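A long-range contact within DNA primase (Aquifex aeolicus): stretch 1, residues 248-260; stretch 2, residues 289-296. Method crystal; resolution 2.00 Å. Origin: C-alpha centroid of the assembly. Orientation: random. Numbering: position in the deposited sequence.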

# COMPACT_ATOMS: atom_id res chain seq x y z
N ILE A 248 -3.11 -7.19 -9.83
CA ILE A 248 -2.27 -8.34 -9.53
C ILE A 248 -2.14 -8.40 -8.00
O ILE A 248 -1.86 -7.39 -7.40
N LEU A 249 -2.45 -9.56 -7.39
CA LEU A 249 -2.28 -9.75 -5.96
C LEU A 249 -1.02 -10.54 -5.69
O LEU A 249 -0.85 -11.66 -6.19
N VAL A 250 -0.11 -9.94 -4.94
CA VAL A 250 1.12 -10.62 -4.52
C VAL A 250 1.07 -10.79 -3.02
O VAL A 250 0.17 -10.22 -2.38
N GLU A 251 2.00 -11.55 -2.44
CA GLU A 251 1.87 -11.96 -1.03
C GLU A 251 2.20 -10.89 -0.02
O GLU A 251 1.59 -10.84 1.06
N GLY A 252 3.22 -10.08 -0.30
CA GLY A 252 3.72 -9.14 0.69
C GLY A 252 4.31 -7.88 0.08
O GLY A 252 4.36 -7.74 -1.14
N TYR A 253 4.79 -6.97 0.94
CA TYR A 253 5.24 -5.64 0.52
C TYR A 253 6.46 -5.70 -0.42
O TYR A 253 6.57 -4.89 -1.34
N PHE A 254 7.39 -6.62 -0.15
CA PHE A 254 8.63 -6.68 -0.92
C PHE A 254 8.30 -7.12 -2.35
O PHE A 254 8.81 -6.56 -3.28
N ASP A 255 7.42 -8.10 -2.52
CA ASP A 255 7.02 -8.48 -3.89
C ASP A 255 6.37 -7.31 -4.60
O ASP A 255 6.53 -7.15 -5.79
N LEU A 256 5.60 -6.51 -3.87
CA LEU A 256 4.89 -5.42 -4.50
C LEU A 256 5.90 -4.36 -4.93
O LEU A 256 5.85 -3.86 -6.05
N LEU A 257 6.82 -4.03 -4.02
CA LEU A 257 7.80 -2.98 -4.28
C LEU A 257 8.67 -3.34 -5.47
O LEU A 257 9.03 -2.47 -6.26
N ARG A 258 8.96 -4.64 -5.60
CA ARG A 258 9.73 -5.16 -6.72
C ARG A 258 8.98 -5.04 -8.04
O ARG A 258 9.56 -4.59 -9.02
N LEU A 259 7.73 -5.48 -8.08
CA LEU A 259 6.93 -5.35 -9.31
C LEU A 259 6.80 -3.88 -9.73
O LEU A 259 7.01 -3.51 -10.91
N PHE A 260 6.52 -3.00 -8.76
CA PHE A 260 6.46 -1.55 -9.01
C PHE A 260 7.82 -1.01 -9.52
O PHE A 260 7.86 -0.15 -10.39
N LYS A 289 -11.38 -8.35 -11.82
CA LYS A 289 -10.42 -9.35 -12.31
C LYS A 289 -9.12 -9.25 -11.50
O LYS A 289 -8.51 -8.18 -11.39
N VAL A 290 -8.71 -10.37 -10.93
CA VAL A 290 -7.51 -10.41 -10.13
C VAL A 290 -6.66 -11.57 -10.54
O VAL A 290 -7.07 -12.73 -10.48
N TYR A 291 -5.42 -11.25 -10.89
CA TYR A 291 -4.38 -12.24 -11.07
C TYR A 291 -3.64 -12.45 -9.76
O TYR A 291 -3.24 -11.50 -9.09
N ILE A 292 -3.48 -13.70 -9.35
CA ILE A 292 -2.84 -13.97 -8.07
C ILE A 292 -1.46 -14.53 -8.39
O ILE A 292 -1.33 -15.45 -9.22
N LEU A 293 -0.45 -13.97 -7.75
CA LEU A 293 0.92 -14.30 -8.06
C LEU A 293 1.68 -14.51 -6.80
O LEU A 293 2.28 -13.57 -6.26
N TYR A 294 1.63 -15.74 -6.28
CA TYR A 294 2.27 -16.06 -5.04
C TYR A 294 3.53 -16.88 -5.37
O TYR A 294 3.78 -17.19 -6.54
N ASP A 295 4.34 -17.19 -4.37
CA ASP A 295 5.57 -17.95 -4.60
C ASP A 295 5.32 -19.29 -5.33
O ASP A 295 4.32 -19.96 -5.10
N GLY A 296 6.28 -19.69 -6.16
CA GLY A 296 6.21 -20.95 -6.86
C GLY A 296 6.70 -22.10 -5.99
O GLY A 296 7.69 -22.77 -6.31

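Two parallel strands lie side by side here, with L249 N donating to Y291 O (2.7 Å) and L249 O accepting from L293 N (2.8 Å), and their side chains fill the two faces of the sheet. On the face carrying I248 and Y291, I248 (chi1 m, chi2 t) sets CG2 4.2 Å from L293 CB and CG1 4.3 Å from Y291 CB, while the tyrosine ring leads away. L293 (t, p) reaches into the hollow beyond: its CD2 lies 4.1 Å from both V250 CG1 and L259 CD2, so one branched tip joins strand to helix.

On the other face L249 (t, p) is the central bump. Its CB meets V290 CG1 at 3.9 Å, its CD2 meets I292 CG2 at 4.2 Å, and CD2 also approaches Y294 OH at 3.3 Å. The flat Y294 ring (chi1 m) extends this apolar surface to E251, whose CG sits over one ring face, 3.5 Å from the ring centroid, in a CH-pi contact.

A glutamate suits this place because its methylenes can cover the ring while its carboxylate reaches onward: OE2 accepts from D295 N at 2.9 Å. D295 OD2, also an acceptor, lies only 3.3 Å from E251 OE2. Where the two chains draw apart, a water bridges the gap, accepting from E251 N (2.9 Å) and donating to L293 O (2.7 Å).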

# COMPACT_ATOMS: atom_id res chain seq x y z
CB ILE A 248 -0.87 -8.19 -10.20
CG1 ILE A 248 -1.00 -8.16 -11.73
CG2 ILE A 248 0.10 -9.34 -9.69
CD1 ILE A 248 0.21 -7.47 -12.50
CB LEU A 249 -3.54 -10.44 -5.35
CG LEU A 249 -3.52 -10.81 -3.85
CD1 LEU A 249 -3.66 -9.58 -2.94
CD2 LEU A 249 -4.63 -11.89 -3.55
CB VAL A 250 2.41 -9.82 -4.95
CG1 VAL A 250 2.52 -9.72 -6.47
CG2 VAL A 250 2.46 -8.42 -4.32
CB GLU A 251 2.71 -13.20 -0.71
CG GLU A 251 2.40 -14.40 -1.59
CD GLU A 251 2.94 -15.72 -1.04
OE1 GLU A 251 2.41 -16.20 -0.02
OE2 GLU A 251 3.87 -16.29 -1.67
CB TYR A 253 5.59 -4.78 1.76
CG TYR A 253 6.89 -5.17 2.39
CD1 TYR A 253 8.09 -4.56 2.02
CD2 TYR A 253 6.95 -6.19 3.34
CE1 TYR A 253 9.29 -4.94 2.57
CE2 TYR A 253 8.16 -6.59 3.90
CZ TYR A 253 9.32 -5.95 3.51
OH TYR A 253 10.53 -6.31 4.06
CB PHE A 254 9.66 -7.63 -0.26
CG PHE A 254 10.85 -7.93 -1.11
CD1 PHE A 254 11.85 -6.99 -1.29
CD2 PHE A 254 10.95 -9.17 -1.76
CE1 PHE A 254 12.95 -7.27 -2.09
CE2 PHE A 254 12.04 -9.46 -2.57
CZ PHE A 254 13.04 -8.51 -2.74
CB ASP A 255 6.02 -9.64 -3.87
CG ASP A 255 6.37 -10.71 -2.87
OD1 ASP A 255 7.25 -11.53 -3.17
OD2 ASP A 255 5.80 -10.81 -1.75
CB LEU A 256 3.84 -4.79 -3.55
CG LEU A 256 2.94 -3.70 -4.17
CD1 LEU A 256 1.55 -3.78 -3.53
CD2 LEU A 256 3.50 -2.27 -4.02
CB LEU A 257 8.65 -2.74 -3.05
CG LEU A 257 7.85 -2.14 -1.90
CD1 LEU A 257 8.73 -2.00 -0.69
CD2 LEU A 257 7.29 -0.81 -2.35
CB ARG A 258 10.10 -6.63 -6.50
CG ARG A 258 11.27 -6.83 -5.56
CD ARG A 258 12.60 -6.34 -6.13
NE ARG A 258 13.10 -7.30 -7.10
CZ ARG A 258 13.42 -7.02 -8.35
NH1 ARG A 258 13.33 -5.80 -8.83
NH2 ARG A 258 13.86 -7.97 -9.14
CB LEU A 259 5.56 -6.03 -9.15
CG LEU A 259 5.41 -7.46 -9.72
CD1 LEU A 259 6.30 -8.46 -8.98
CD2 LEU A 259 3.93 -7.89 -9.62
CB PHE A 260 6.11 -0.79 -7.74
CG PHE A 260 4.82 -0.08 -7.80
CD1 PHE A 260 3.65 -0.72 -7.40
CD2 PHE A 260 4.75 1.22 -8.27
CE1 PHE A 260 2.45 -0.05 -7.48
CE2 PHE A 260 3.55 1.89 -8.33
CZ PHE A 260 2.40 1.25 -7.93
CB LYS A 289 -10.06 -9.12 -13.78
CG LYS A 289 -11.06 -9.59 -14.80
CD LYS A 289 -10.41 -9.55 -16.21
CE LYS A 289 -11.47 -9.37 -17.31
NZ LYS A 289 -11.00 -9.91 -18.65
CB VAL A 290 -7.82 -10.47 -8.63
CG1 VAL A 290 -6.56 -10.82 -7.82
CG2 VAL A 290 -8.41 -9.11 -8.15
CB TYR A 291 -3.41 -11.72 -12.14
CG TYR A 291 -4.03 -11.74 -13.51
CD1 TYR A 291 -5.08 -10.89 -13.83
CD2 TYR A 291 -3.58 -12.64 -14.47
CE1 TYR A 291 -5.65 -10.92 -15.12
CE2 TYR A 291 -4.12 -12.67 -15.72
CZ TYR A 291 -5.16 -11.83 -16.04
OH TYR A 291 -5.72 -11.93 -17.30
CB ILE A 292 -3.63 -14.97 -7.21
CG1 ILE A 292 -5.10 -14.65 -7.17
CG2 ILE A 292 -3.05 -15.05 -5.76
CD1 ILE A 292 -5.90 -15.80 -6.60
CB LEU A 293 1.55 -13.16 -8.87
CG LEU A 293 3.03 -13.30 -9.29
CD1 LEU A 293 3.24 -14.33 -10.38
CD2 LEU A 293 3.51 -11.96 -9.74
CB TYR A 294 1.31 -16.83 -4.13
CG TYR A 294 0.21 -15.98 -3.45
CD1 TYR A 294 0.04 -14.61 -3.74
CD2 TYR A 294 -0.66 -16.56 -2.52
CE1 TYR A 294 -0.96 -13.87 -3.12
CE2 TYR A 294 -1.64 -15.82 -1.89
CZ TYR A 294 -1.79 -14.48 -2.20
OH TYR A 294 -2.78 -13.78 -1.57
CB ASP A 295 6.29 -18.22 -3.27
CG ASP A 295 6.84 -16.96 -2.65
OD1 ASP A 295 6.99 -15.94 -3.36
OD2 ASP A 295 7.15 -16.90 -1.43
O HOH W 1 3.85 -12.90 -4.22